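Local coordinates for protein putative isomerase (Streptomyces coelicolor A3, PDB 2OQH) that probably dehydrates D-glucarate to 5-dehydro-4-deoxy-D-glucarate, as an enolase-superfamily enzyme with a capping domain and a TIM-type barrel, at residues Pro65-Thr70 against Glu76-Lys81; Ala103-Met108 against Gly275-Thr280; Val60-Pro65 against Phe87-Leu92; Arg37-Thr40 against Val44-Trp47; Met294-Gly299 against Ala307-Val312. All blocks are in the same frame, centred on the assembly; numbering follows the deposited sequence.

Contact 1: residues Pro65-Thr70 against Glu76-Lys81; sequences PDLIGT and EAFHRK
L67 turns its CG away from its carbonyl carbon (chi1 -71°), while F78 sets its ring opposite the backbone N (chi1 170°), and these two rotations bring leucine methyl and phenyl ring together between loop and helix. Methyl CD2 of L67 makes the touch, 3.6 Å from CD1 of F78, and it also lies near CE1, so the methyl approaches the ring obliquely. Helix 85-112 lies next to both groups: V100 packs against L67 and F78 alike, and I97 packs against F78. V8 of strand 5-15 adds a further apolar neighbour to L67.

Nearer solvent, D66 and K81 meet in a looser way. The extended lysine chain carries CE to 3.4 Å from OD1 of D66, and the bend at chi4 (54°) leaves NZ 4.0 Å from that oxygen. The salt bridge is therefore long, and the contact rests as much on the methylene as on the charge.

Behind L67 the chain reverses in a type II turn, with G69 at positive phi. Carbonyl O of L67 is gripped twice by T70, from its N at 3.1 Å and from its OG1 at 2.6 Å, both on one face of the carbonyl plane. Together these contacts fold the connection between helices 54-63 and 75-81 back onto the second helix, as part of the helical layer of the enolase-superfamily N-terminal capping domain.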
# COMPACT_ATOMS: atom_id res chain seq x y z
N PRO A 65 2.11 18.70 -19.59
CA PRO A 65 2.86 19.43 -20.62
C PRO A 65 4.37 19.19 -20.54
O PRO A 65 5.05 19.17 -21.56
CB PRO A 65 2.49 20.89 -20.35
CG PRO A 65 1.11 20.79 -19.76
CD PRO A 65 1.25 19.61 -18.82
N ASP A 66 4.88 19.02 -19.33
CA ASP A 66 6.31 18.81 -19.12
C ASP A 66 6.82 17.43 -19.58
O ASP A 66 8.03 17.24 -19.71
CB ASP A 66 6.68 19.02 -17.64
CG ASP A 66 6.64 20.49 -17.23
OD1 ASP A 66 7.26 21.34 -17.91
OD2 ASP A 66 6.00 20.80 -16.19
N LEU A 67 5.91 16.48 -19.81
CA LEU A 67 6.31 15.13 -20.24
C LEU A 67 6.26 14.91 -21.74
O LEU A 67 6.84 13.95 -22.25
CB LEU A 67 5.42 14.08 -19.58
CG LEU A 67 5.58 13.82 -18.08
CD1 LEU A 67 4.24 13.38 -17.51
CD2 LEU A 67 6.64 12.76 -17.86
N ILE A 68 5.56 15.77 -22.47
CA ILE A 68 5.46 15.60 -23.91
C ILE A 68 6.82 15.78 -24.59
O ILE A 68 7.46 16.81 -24.45
CB ILE A 68 4.45 16.59 -24.50
CG1 ILE A 68 3.08 16.35 -23.87
CG2 ILE A 68 4.37 16.42 -26.02
CD1 ILE A 68 2.59 14.91 -23.98
N GLY A 69 7.25 14.75 -25.31
CA GLY A 69 8.53 14.83 -26.00
C GLY A 69 9.67 14.18 -25.24
O GLY A 69 10.80 14.11 -25.72
N THR A 70 9.37 13.69 -24.04
CA THR A 70 10.37 13.03 -23.21
C THR A 70 10.26 11.52 -23.36
O THR A 70 9.23 11.00 -23.78
CB THR A 70 10.21 13.37 -21.72
OG1 THR A 70 8.95 12.87 -21.25
CG2 THR A 70 10.27 14.87 -21.50
N GLU A 76 14.53 9.47 -13.79
CA GLU A 76 15.37 10.27 -12.91
C GLU A 76 15.18 11.74 -13.25
O GLU A 76 15.02 12.57 -12.36
CB GLU A 76 16.85 9.89 -13.08
CG GLU A 76 17.22 8.52 -12.52
CD GLU A 76 17.58 8.54 -11.03
OE1 GLU A 76 17.39 9.59 -10.37
OE2 GLU A 76 18.05 7.51 -10.52
N ALA A 77 15.18 12.06 -14.54
CA ALA A 77 14.99 13.44 -14.99
C ALA A 77 13.61 13.95 -14.61
O ALA A 77 13.45 15.09 -14.17
CB ALA A 77 15.20 13.53 -16.49
N PHE A 78 12.61 13.09 -14.78
CA PHE A 78 11.23 13.44 -14.45
C PHE A 78 11.04 13.78 -12.96
O PHE A 78 10.47 14.82 -12.62
CB PHE A 78 10.29 12.30 -14.82
CG PHE A 78 8.90 12.47 -14.29
CD1 PHE A 78 8.14 13.58 -14.65
CD2 PHE A 78 8.36 11.54 -13.41
CE1 PHE A 78 6.85 13.76 -14.14
CE2 PHE A 78 7.06 11.71 -12.89
CZ PHE A 78 6.31 12.82 -13.26
N HIS A 79 11.48 12.88 -12.09
CA HIS A 79 11.34 13.11 -10.66
C HIS A 79 12.06 14.38 -10.22
O HIS A 79 11.51 15.16 -9.45
CB HIS A 79 11.87 11.91 -9.88
CG HIS A 79 10.95 10.73 -9.90
ND1 HIS A 79 9.74 10.72 -9.24
CD2 HIS A 79 11.03 9.55 -10.55
CE1 HIS A 79 9.12 9.58 -9.47
NE2 HIS A 79 9.89 8.85 -10.27
N ARG A 80 13.28 14.59 -10.70
CA ARG A 80 14.01 15.79 -10.32
C ARG A 80 13.22 17.02 -10.77
O ARG A 80 13.09 18.00 -10.04
CB ARG A 80 15.41 15.79 -10.94
CG ARG A 80 16.34 14.69 -10.38
CD ARG A 80 16.80 14.94 -8.93
NE ARG A 80 17.68 16.10 -8.84
CZ ARG A 80 18.22 16.56 -7.72
NH1 ARG A 80 17.98 15.95 -6.55
NH2 ARG A 80 19.00 17.63 -7.75
N LYS A 81 12.66 16.95 -11.97
CA LYS A 81 11.88 18.06 -12.49
C LYS A 81 10.66 18.40 -11.61
O LYS A 81 10.26 19.56 -11.50
CB LYS A 81 11.43 17.75 -13.92
CG LYS A 81 10.84 18.93 -14.66
CD LYS A 81 10.68 18.62 -16.14
CE LYS A 81 10.17 19.83 -16.89
NZ LYS A 81 11.03 21.04 -16.66

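Contact 2: residues Ala103-Met108 against Gly275-Thr280; sequences ACWDAM and GGIAAT
I277 lies over one face of the W105 indole, its branches spread along the five-membered ring. CD1 sits 3.9 Å from the centroid of that ring and 23° off its normal, a CH-pi contact, while CB comes to 3.6 Å from NE1 and CG2 lies farther toward the rim. The opposite face of the indole meets CE of M108, one turn on in the same helix, so the ring is held between an isoleucine and a selenomethionine.

In the plane of the ring, at its edge, a water takes the NE1 hydrogen at 3.0 Å and also accepts from the N of A278. This indole belongs to helix 85-112 of the capping domain, and I277 opens helix 277-289 of the barrel, so the two domains of the enolase-type fold meet here. A leucine in place of W105 would probably leave the bridging water without one of its two protein donors and open a gap beneath I277.

At the start of the barrel helix, G276 occupies the N-cap position and its O accepts from OG1 of T280 at 2.9 Å, while N of I277 donates to OD2 of D101, also on helix 85-112.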
# COMPACT_ATOMS: atom_id res chain seq x y z
N ALA A 103 2.96 4.43 -14.97
CA ALA A 103 2.62 4.39 -16.39
C ALA A 103 3.89 4.29 -17.23
O ALA A 103 3.92 3.56 -18.22
CB ALA A 103 1.81 5.62 -16.78
N CYS A 104 4.93 5.00 -16.84
CA CYS A 104 6.19 4.96 -17.58
C CYS A 104 6.85 3.58 -17.48
O CYS A 104 7.42 3.08 -18.45
CB CYS A 104 7.15 6.04 -17.08
SG CYS A 104 6.68 7.72 -17.56
N TRP A 105 6.80 2.97 -16.30
CA TRP A 105 7.38 1.64 -16.12
C TRP A 105 6.62 0.64 -16.98
O TRP A 105 7.21 -0.25 -17.60
CB TRP A 105 7.30 1.21 -14.65
CG TRP A 105 8.45 1.69 -13.81
CD1 TRP A 105 8.48 2.78 -12.99
CD2 TRP A 105 9.75 1.09 -13.72
NE1 TRP A 105 9.71 2.89 -12.39
CE2 TRP A 105 10.51 1.87 -12.82
CE3 TRP A 105 10.34 -0.04 -14.31
CZ2 TRP A 105 11.84 1.56 -12.50
CZ3 TRP A 105 11.67 -0.35 -13.99
CH2 TRP A 105 12.40 0.45 -13.10
N ASP A 106 5.30 0.77 -17.01
CA ASP A 106 4.47 -0.12 -17.81
C ASP A 106 4.88 0.04 -19.28
O ASP A 106 5.06 -0.95 -19.98
CB ASP A 106 3.00 0.25 -17.59
CG ASP A 106 2.04 -0.71 -18.27
OD1 ASP A 106 2.29 -1.94 -18.26
OD2 ASP A 106 1.01 -0.23 -18.79
N ALA A 107 5.03 1.28 -19.72
CA ALA A 107 5.43 1.56 -21.10
C ALA A 107 6.83 1.01 -21.39
O ALA A 107 7.09 0.51 -22.48
CB ALA A 107 5.40 3.07 -21.35
N MSE A 108 7.73 1.10 -20.41
CA MSE A 108 9.09 0.60 -20.55
C MSE A 108 9.11 -0.92 -20.74
O MSE A 108 9.86 -1.44 -21.56
CB MSE A 108 9.92 0.96 -19.31
CG MSE A 108 10.44 2.41 -19.28
SE MSE A 108 11.30 2.80 -17.56
CE MSE A 108 10.00 4.05 -16.89
N GLY A 275 5.91 8.16 -4.19
CA GLY A 275 6.11 8.72 -5.51
C GLY A 275 6.58 7.85 -6.65
O GLY A 275 6.71 8.34 -7.78
N GLY A 276 6.84 6.57 -6.41
CA GLY A 276 7.29 5.73 -7.51
C GLY A 276 7.87 4.38 -7.15
O GLY A 276 8.04 4.05 -5.97
N ILE A 277 8.17 3.61 -8.18
CA ILE A 277 8.72 2.28 -8.02
C ILE A 277 10.18 2.28 -7.58
O ILE A 277 10.56 1.53 -6.67
CB ILE A 277 8.57 1.48 -9.33
CG1 ILE A 277 7.08 1.17 -9.55
CG2 ILE A 277 9.42 0.22 -9.30
CD1 ILE A 277 6.78 0.38 -10.78
N ALA A 278 11.00 3.10 -8.22
CA ALA A 278 12.41 3.17 -7.86
C ALA A 278 12.57 3.62 -6.41
O ALA A 278 13.41 3.09 -5.69
CB ALA A 278 13.15 4.13 -8.79
N ALA A 279 11.76 4.58 -5.98
CA ALA A 279 11.83 5.07 -4.60
C ALA A 279 11.54 3.94 -3.62
O ALA A 279 12.14 3.86 -2.56
CB ALA A 279 10.86 6.21 -4.38
N THR A 280 10.61 3.07 -3.98
CA THR A 280 10.23 1.95 -3.13
C THR A 280 11.33 0.90 -3.10
O THR A 280 11.60 0.31 -2.06
CB THR A 280 8.89 1.34 -3.59
OG1 THR A 280 7.88 2.36 -3.56
CG2 THR A 280 8.47 0.20 -2.68
O HOH W 1 10.72 4.97 -10.50

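Contact 3: residues Val60-Pro65 against Phe87-Leu92; sequences VRRMAP and FFYGYL
The guanidinium of R62 and the phenol ring of Y89 stand nearly upright to each other, their planes 77° apart, and they meet at one corner: NH1 of the arginine against OH of the tyrosine. Neither group is stacked on the other, for the hydroxyl approaches the guanidinium obliquely. The contact lies at the surface, and the two segments bury just 57 Å² between them.

The one bond across the contact is weak. NH1 of R62 donates to OH of Y89 at 3.2 Å, with an N-H...O angle of 129°, well short of straight. Both side chains leave their helices with CG beside the backbone N (chi1 -76° for R62), and the arginine then stays extended as far as NE, crossing the tyrosine at about a right angle. Its CD is 4.0 Å from the same hydroxyl, so little apolar surface backs the bond. Both residues also touch a neighbouring molecule in the crystal, which may help to set their conformations.

The firmer packing lies deeper. Y89, which follows F87 and F88 in helix 85-112, rests on I59, and L92 packs on P55, V56 and I59, all in helix 54-63; in return V60 and M63 lie against A96 of helix 85-112. V60 also reaches V10 of strand 5-15, so that helix 54-63 packs against both the long helix and strand 5-15 of the three-stranded sheet of the capping domain.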
# COMPACT_ATOMS: atom_id res chain seq x y z
N VAL A 60 -1.68 15.96 -11.97
CA VAL A 60 -1.13 15.24 -13.12
C VAL A 60 -1.25 16.07 -14.39
O VAL A 60 -0.31 16.15 -15.17
CB VAL A 60 -1.84 13.91 -13.35
CG1 VAL A 60 -1.18 13.17 -14.51
CG2 VAL A 60 -1.79 13.07 -12.09
N ARG A 61 -2.40 16.70 -14.59
CA ARG A 61 -2.58 17.50 -15.79
C ARG A 61 -1.65 18.71 -15.79
O ARG A 61 -1.24 19.16 -16.85
CB ARG A 61 -4.04 17.92 -15.93
CG ARG A 61 -4.95 16.74 -16.24
CD ARG A 61 -6.40 17.16 -16.35
NE ARG A 61 -7.28 16.03 -16.62
CZ ARG A 61 -8.38 15.77 -15.93
NH1 ARG A 61 -8.74 16.56 -14.92
NH2 ARG A 61 -9.13 14.72 -16.24
N ARG A 62 -1.31 19.23 -14.61
CA ARG A 62 -0.41 20.37 -14.56
C ARG A 62 1.03 19.93 -14.85
O ARG A 62 1.89 20.76 -15.13
CB ARG A 62 -0.49 21.08 -13.19
CG ARG A 62 -1.74 21.96 -13.01
CD ARG A 62 -1.69 22.83 -11.76
NE ARG A 62 -2.81 23.78 -11.69
CZ ARG A 62 -2.98 24.69 -10.73
NH1 ARG A 62 -2.10 24.78 -9.72
NH2 ARG A 62 -4.02 25.51 -10.76
N MSE A 63 1.29 18.62 -14.79
CA MSE A 63 2.62 18.09 -15.05
C MSE A 63 2.73 17.54 -16.48
O MSE A 63 3.83 17.42 -17.02
CB MSE A 63 2.99 16.97 -14.05
CG MSE A 63 3.12 17.40 -12.59
SE MSE A 63 3.89 15.97 -11.46
CE MSE A 63 2.55 14.60 -11.75
N ALA A 64 1.59 17.20 -17.06
CA ALA A 64 1.50 16.64 -18.40
C ALA A 64 2.29 17.38 -19.48
O ALA A 64 3.06 16.77 -20.23
CB ALA A 64 0.04 16.54 -18.83
N PRO A 65 2.11 18.70 -19.59
CA PRO A 65 2.86 19.43 -20.62
C PRO A 65 4.37 19.19 -20.54
O PRO A 65 5.05 19.17 -21.56
CB PRO A 65 2.49 20.89 -20.35
CG PRO A 65 1.11 20.79 -19.76
CD PRO A 65 1.25 19.61 -18.82
N PHE A 87 6.42 19.09 -2.09
CA PHE A 87 6.63 20.12 -1.08
C PHE A 87 5.36 20.92 -0.83
O PHE A 87 5.06 21.28 0.30
CB PHE A 87 7.75 21.08 -1.51
CG PHE A 87 8.05 22.16 -0.49
CD1 PHE A 87 8.59 21.85 0.75
CD2 PHE A 87 7.76 23.49 -0.77
CE1 PHE A 87 8.86 22.85 1.71
CE2 PHE A 87 8.01 24.51 0.17
CZ PHE A 87 8.56 24.18 1.41
N PHE A 88 4.62 21.18 -1.90
CA PHE A 88 3.38 21.95 -1.80
C PHE A 88 2.11 21.11 -1.71
O PHE A 88 1.21 21.42 -0.94
CB PHE A 88 3.25 22.89 -3.01
CG PHE A 88 4.33 23.93 -3.10
CD1 PHE A 88 4.33 25.03 -2.24
CD2 PHE A 88 5.35 23.81 -4.04
CE1 PHE A 88 5.34 26.00 -2.33
CE2 PHE A 88 6.35 24.77 -4.14
CZ PHE A 88 6.35 25.87 -3.28
N TYR A 89 2.05 20.04 -2.50
CA TYR A 89 0.88 19.18 -2.56
C TYR A 89 0.87 18.00 -1.59
O TYR A 89 -0.10 17.24 -1.55
CB TYR A 89 0.71 18.64 -3.98
CG TYR A 89 0.35 19.68 -5.00
CD1 TYR A 89 -0.96 20.12 -5.15
CD2 TYR A 89 1.32 20.22 -5.86
CE1 TYR A 89 -1.31 21.07 -6.12
CE2 TYR A 89 0.99 21.17 -6.83
CZ TYR A 89 -0.33 21.59 -6.96
OH TYR A 89 -0.67 22.51 -7.93
N GLY A 90 1.94 17.83 -0.82
CA GLY A 90 2.00 16.73 0.12
C GLY A 90 1.72 15.37 -0.48
O GLY A 90 2.11 15.07 -1.60
N TYR A 91 1.04 14.54 0.29
CA TYR A 91 0.68 13.18 -0.10
C TYR A 91 0.11 13.12 -1.53
O TYR A 91 0.54 12.29 -2.34
CB TYR A 91 -0.35 12.65 0.90
CG TYR A 91 -0.59 11.15 0.92
CD1 TYR A 91 -0.07 10.31 -0.06
CD2 TYR A 91 -1.35 10.59 1.93
CE1 TYR A 91 -0.31 8.92 -0.02
CE2 TYR A 91 -1.60 9.21 1.98
CZ TYR A 91 -1.07 8.38 1.01
OH TYR A 91 -1.31 7.02 1.10
N LEU A 92 -0.85 13.98 -1.85
CA LEU A 92 -1.44 13.96 -3.18
C LEU A 92 -0.39 14.22 -4.25
O LEU A 92 -0.52 13.75 -5.38
CB LEU A 92 -2.59 14.97 -3.31
CG LEU A 92 -3.75 14.85 -2.31
CD1 LEU A 92 -4.95 15.64 -2.83
CD2 LEU A 92 -4.13 13.38 -2.12

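Contact 4: residues Arg37-Thr40 against Val44-Trp47; sequences RVRT and VEGW
Backbone bonds pair R37-T40 with V44-W47. V38 and G46 form an antiparallel hydrogen-bonded pair, N of V38 to O of G46 at 2.7 Å and N of G46 to O of V38 at 2.8 Å. Near the turn, O of V44 accepts from N of T40 at 3.0 Å and from OG1 of T40 at 2.8 Å, the latter from the side. The threonine hydroxyl also bonds to S42.

This is the beta hairpin of strands 31-40 and 45-51, which with strand 5-15 makes the antiparallel sheet of the capping domain.

Apolar contact falls on the face bearing R37 and W47. The two side chains run alongside each other, and CB of R37 sits 3.8 Å from the centroid of the indole six-membered ring, 8° off its normal, a CH-pi contact over the face. An alanine in place of W47 would probably deprive the aliphatic part of R37 of its aromatic floor and let that chain shift.

Charges share that face. E45 forms a salt bridge with R39, modelled implausibly short and doubtful in detail. NH2 of R37 makes a salt bridge to OD2 of D9, and NH2 of R39 lies over one face of the R37 guanidinium.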
# COMPACT_ATOMS: atom_id res chain seq x y z
N ARG A 37 -2.77 7.49 -18.59
CA ARG A 37 -2.27 6.74 -19.74
C ARG A 37 -1.16 7.54 -20.41
O ARG A 37 -1.35 8.71 -20.76
CB ARG A 37 -3.37 6.46 -20.78
CG ARG A 37 -2.83 5.76 -22.06
CD ARG A 37 -3.91 5.57 -23.14
NE ARG A 37 -4.41 6.86 -23.62
CZ ARG A 37 -5.57 7.03 -24.25
NH1 ARG A 37 -6.37 6.00 -24.48
NH2 ARG A 37 -5.94 8.25 -24.61
N VAL A 38 -0.01 6.91 -20.60
CA VAL A 38 1.09 7.58 -21.26
C VAL A 38 1.24 6.99 -22.66
O VAL A 38 1.50 5.80 -22.81
CB VAL A 38 2.41 7.41 -20.47
CG1 VAL A 38 3.58 7.97 -21.27
CG2 VAL A 38 2.29 8.12 -19.13
N ARG A 39 1.06 7.83 -23.67
CA ARG A 39 1.16 7.39 -25.07
C ARG A 39 2.51 7.77 -25.69
O ARG A 39 2.97 8.90 -25.55
CB ARG A 39 0.03 8.01 -25.88
CG ARG A 39 0.06 7.64 -27.35
CD ARG A 39 -0.91 8.51 -28.14
NE ARG A 39 -2.29 8.38 -27.66
CZ ARG A 39 -2.98 7.24 -27.67
NH1 ARG A 39 -2.40 6.13 -28.11
NH2 ARG A 39 -4.25 7.22 -27.27
N THR A 40 3.13 6.83 -26.40
CA THR A 40 4.42 7.08 -27.04
C THR A 40 4.35 7.00 -28.56
O THR A 40 3.56 6.22 -29.11
CB THR A 40 5.48 6.08 -26.55
OG1 THR A 40 5.18 4.77 -27.06
CG2 THR A 40 5.50 6.02 -25.02
N VAL A 44 3.27 2.37 -28.24
CA VAL A 44 3.23 1.78 -26.90
C VAL A 44 2.54 2.71 -25.92
O VAL A 44 2.78 3.92 -25.91
CB VAL A 44 4.65 1.48 -26.38
CG1 VAL A 44 4.61 1.27 -24.86
CG2 VAL A 44 5.19 0.23 -27.05
N GLU A 45 1.68 2.12 -25.08
CA GLU A 45 0.93 2.87 -24.06
C GLU A 45 1.18 2.31 -22.67
O GLU A 45 1.27 1.10 -22.49
CB GLU A 45 -0.58 2.80 -24.35
CG GLU A 45 -1.01 3.50 -25.63
CD GLU A 45 -2.52 3.48 -25.85
OE1 GLU A 45 -2.97 4.18 -26.78
OE2 GLU A 45 -3.24 2.76 -25.13
N GLY A 46 1.28 3.20 -21.69
CA GLY A 46 1.49 2.77 -20.32
C GLY A 46 0.34 3.25 -19.44
O GLY A 46 -0.16 4.36 -19.63
N TRP A 47 -0.07 2.43 -18.48
CA TRP A 47 -1.16 2.79 -17.59
C TRP A 47 -0.75 2.84 -16.13
O TRP A 47 0.09 2.05 -15.68
CB TRP A 47 -2.33 1.81 -17.73
CG TRP A 47 -2.98 1.87 -19.07
CD1 TRP A 47 -2.57 1.23 -20.20
CD2 TRP A 47 -4.13 2.64 -19.43
NE1 TRP A 47 -3.39 1.56 -21.25
CE2 TRP A 47 -4.36 2.43 -20.81
CE3 TRP A 47 -4.99 3.50 -18.73
CZ2 TRP A 47 -5.42 3.04 -21.50
CZ3 TRP A 47 -6.05 4.11 -19.41
CH2 TRP A 47 -6.25 3.87 -20.78

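Contact 5: residues Met294-Gly299 against Ala307-Val312; sequences MNLHSG and AAHLAV
L296, the last residue of strand 293-296, passes H309 of helix 303-315 with their CA atoms 8.0 Å apart, a separation bridged by side chains and by no hydrogen bond. Methyl CD1 of L296 does the touching: it lies over one face of the imidazole, 3.8 Å from CG and displaced toward the rim. Measured to the ring centroid the distance is 4.0 Å, 21° off the normal, a CH-pi contact. A chi1 of -70° sets CG of the leucine beside the backbone N and helps to swing CD1 over the ring. Beyond it, carbonyl O of H297 stands 4.0 Å from NE2 of H309, obliquely to the ring. Y272 also meets the imidazole, the two ring planes about 50° apart.

Strand 293-296 and the helix that follows it belong to the barrel. H297, whose CB points away from the helix, makes a weak bond through ND1 to OD2 of D270, a pairing that recalls the His-Asp dyad of mandelate racemase.

H309 thus offers strand 293-296 an aromatic face. Its ND1 is buried without a partner in the model, and a methyl over the face gives no polar compensation, which would probably favour a neutral imidazole.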
# COMPACT_ATOMS: atom_id res chain seq x y z
N MSE A 294 10.19 -4.69 6.55
CA MSE A 294 9.46 -3.86 5.59
C MSE A 294 8.25 -4.61 5.08
O MSE A 294 8.25 -5.84 5.01
CB MSE A 294 10.35 -3.48 4.39
CG MSE A 294 9.62 -2.61 3.36
SE MSE A 294 10.62 -2.22 1.73
CE MSE A 294 9.54 -0.75 1.08
N ASN A 295 7.21 -3.87 4.74
CA ASN A 295 5.99 -4.46 4.20
C ASN A 295 5.38 -3.36 3.35
O ASN A 295 5.93 -2.25 3.30
CB ASN A 295 5.05 -4.84 5.35
CG ASN A 295 4.04 -5.91 4.96
OD1 ASN A 295 4.12 -6.51 3.88
ND2 ASN A 295 3.08 -6.16 5.84
N LEU A 296 4.28 -3.64 2.66
CA LEU A 296 3.65 -2.60 1.87
C LEU A 296 2.32 -2.20 2.47
O LEU A 296 1.57 -3.04 2.98
CB LEU A 296 3.45 -3.05 0.42
CG LEU A 296 4.70 -3.20 -0.45
CD1 LEU A 296 4.28 -3.48 -1.88
CD2 LEU A 296 5.56 -1.94 -0.38
N HIS A 297 2.04 -0.91 2.43
CA HIS A 297 0.80 -0.35 2.95
C HIS A 297 -0.16 -0.20 1.78
O HIS A 297 0.25 0.08 0.66
CB HIS A 297 1.08 1.01 3.58
CG HIS A 297 -0.15 1.80 3.91
ND1 HIS A 297 -0.66 2.77 3.07
CD2 HIS A 297 -0.96 1.77 4.99
CE1 HIS A 297 -1.73 3.30 3.63
NE2 HIS A 297 -1.93 2.71 4.80
N SER A 298 -1.45 -0.39 2.04
CA SER A 298 -2.44 -0.26 0.98
C SER A 298 -3.36 0.94 1.18
O SER A 298 -3.93 1.13 2.26
CB SER A 298 -3.30 -1.52 0.88
OG SER A 298 -4.38 -1.29 -0.00
N GLY A 299 -3.49 1.75 0.13
CA GLY A 299 -4.35 2.92 0.20
C GLY A 299 -5.54 2.77 -0.74
O GLY A 299 -5.99 3.75 -1.33
N ALA A 307 -1.04 -4.35 -9.30
CA ALA A 307 -0.11 -5.00 -10.22
C ALA A 307 1.29 -4.41 -10.06
O ALA A 307 2.29 -5.14 -10.05
CB ALA A 307 -0.60 -4.83 -11.66
N ALA A 308 1.37 -3.09 -9.93
CA ALA A 308 2.66 -2.42 -9.75
C ALA A 308 3.29 -2.90 -8.44
O ALA A 308 4.48 -3.19 -8.39
CB ALA A 308 2.46 -0.92 -9.73
N HIS A 309 2.48 -2.97 -7.38
CA HIS A 309 2.98 -3.42 -6.09
C HIS A 309 3.48 -4.86 -6.12
O HIS A 309 4.50 -5.19 -5.52
CB HIS A 309 1.89 -3.28 -5.03
CG HIS A 309 1.86 -1.93 -4.37
ND1 HIS A 309 2.85 -0.99 -4.56
CD2 HIS A 309 0.99 -1.39 -3.49
CE1 HIS A 309 2.60 0.07 -3.82
NE2 HIS A 309 1.47 -0.15 -3.16
N LEU A 310 2.75 -5.72 -6.84
CA LEU A 310 3.12 -7.12 -6.96
C LEU A 310 4.48 -7.28 -7.63
O LEU A 310 5.25 -8.17 -7.28
CB LEU A 310 2.05 -7.89 -7.74
CG LEU A 310 0.71 -7.98 -7.00
CD1 LEU A 310 -0.38 -8.57 -7.90
CD2 LEU A 310 0.91 -8.83 -5.77
N ALA A 311 4.77 -6.42 -8.60
CA ALA A 311 6.06 -6.47 -9.30
C ALA A 311 7.17 -6.10 -8.31
O ALA A 311 8.24 -6.69 -8.32
CB ALA A 311 6.07 -5.50 -10.48
N VAL A 312 6.89 -5.12 -7.46
CA VAL A 312 7.88 -4.71 -6.48
C VAL A 312 8.13 -5.82 -5.47
O VAL A 312 9.28 -6.20 -5.25
CB VAL A 312 7.44 -3.43 -5.76
CG1 VAL A 312 8.45 -3.07 -4.68
CG2 VAL A 312 7.34 -2.29 -6.77

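In the fold
Contact 2 is the hub: its centre lies about 13 Å from those of contacts 1 and 4 and about 12 Å from that of contact 5, and it touches all three. On the capping side, OD2 of D106 lies 2.9 Å from N of W47, joining helix 85-112 to the hairpin of contact 4, while across the boundary CE1 of H79 in contact 1 packs on O of G275 of the barrel. Within the barrel, CG2 of T280 meets CG1 of V312 at 3.8 Å. Contact 1 is nested in the loop closed by contact 3, and they share P65. If H297 and D270 act as in mandelate racemase, contact 5 borders the probable active site, between barrel and capping domain.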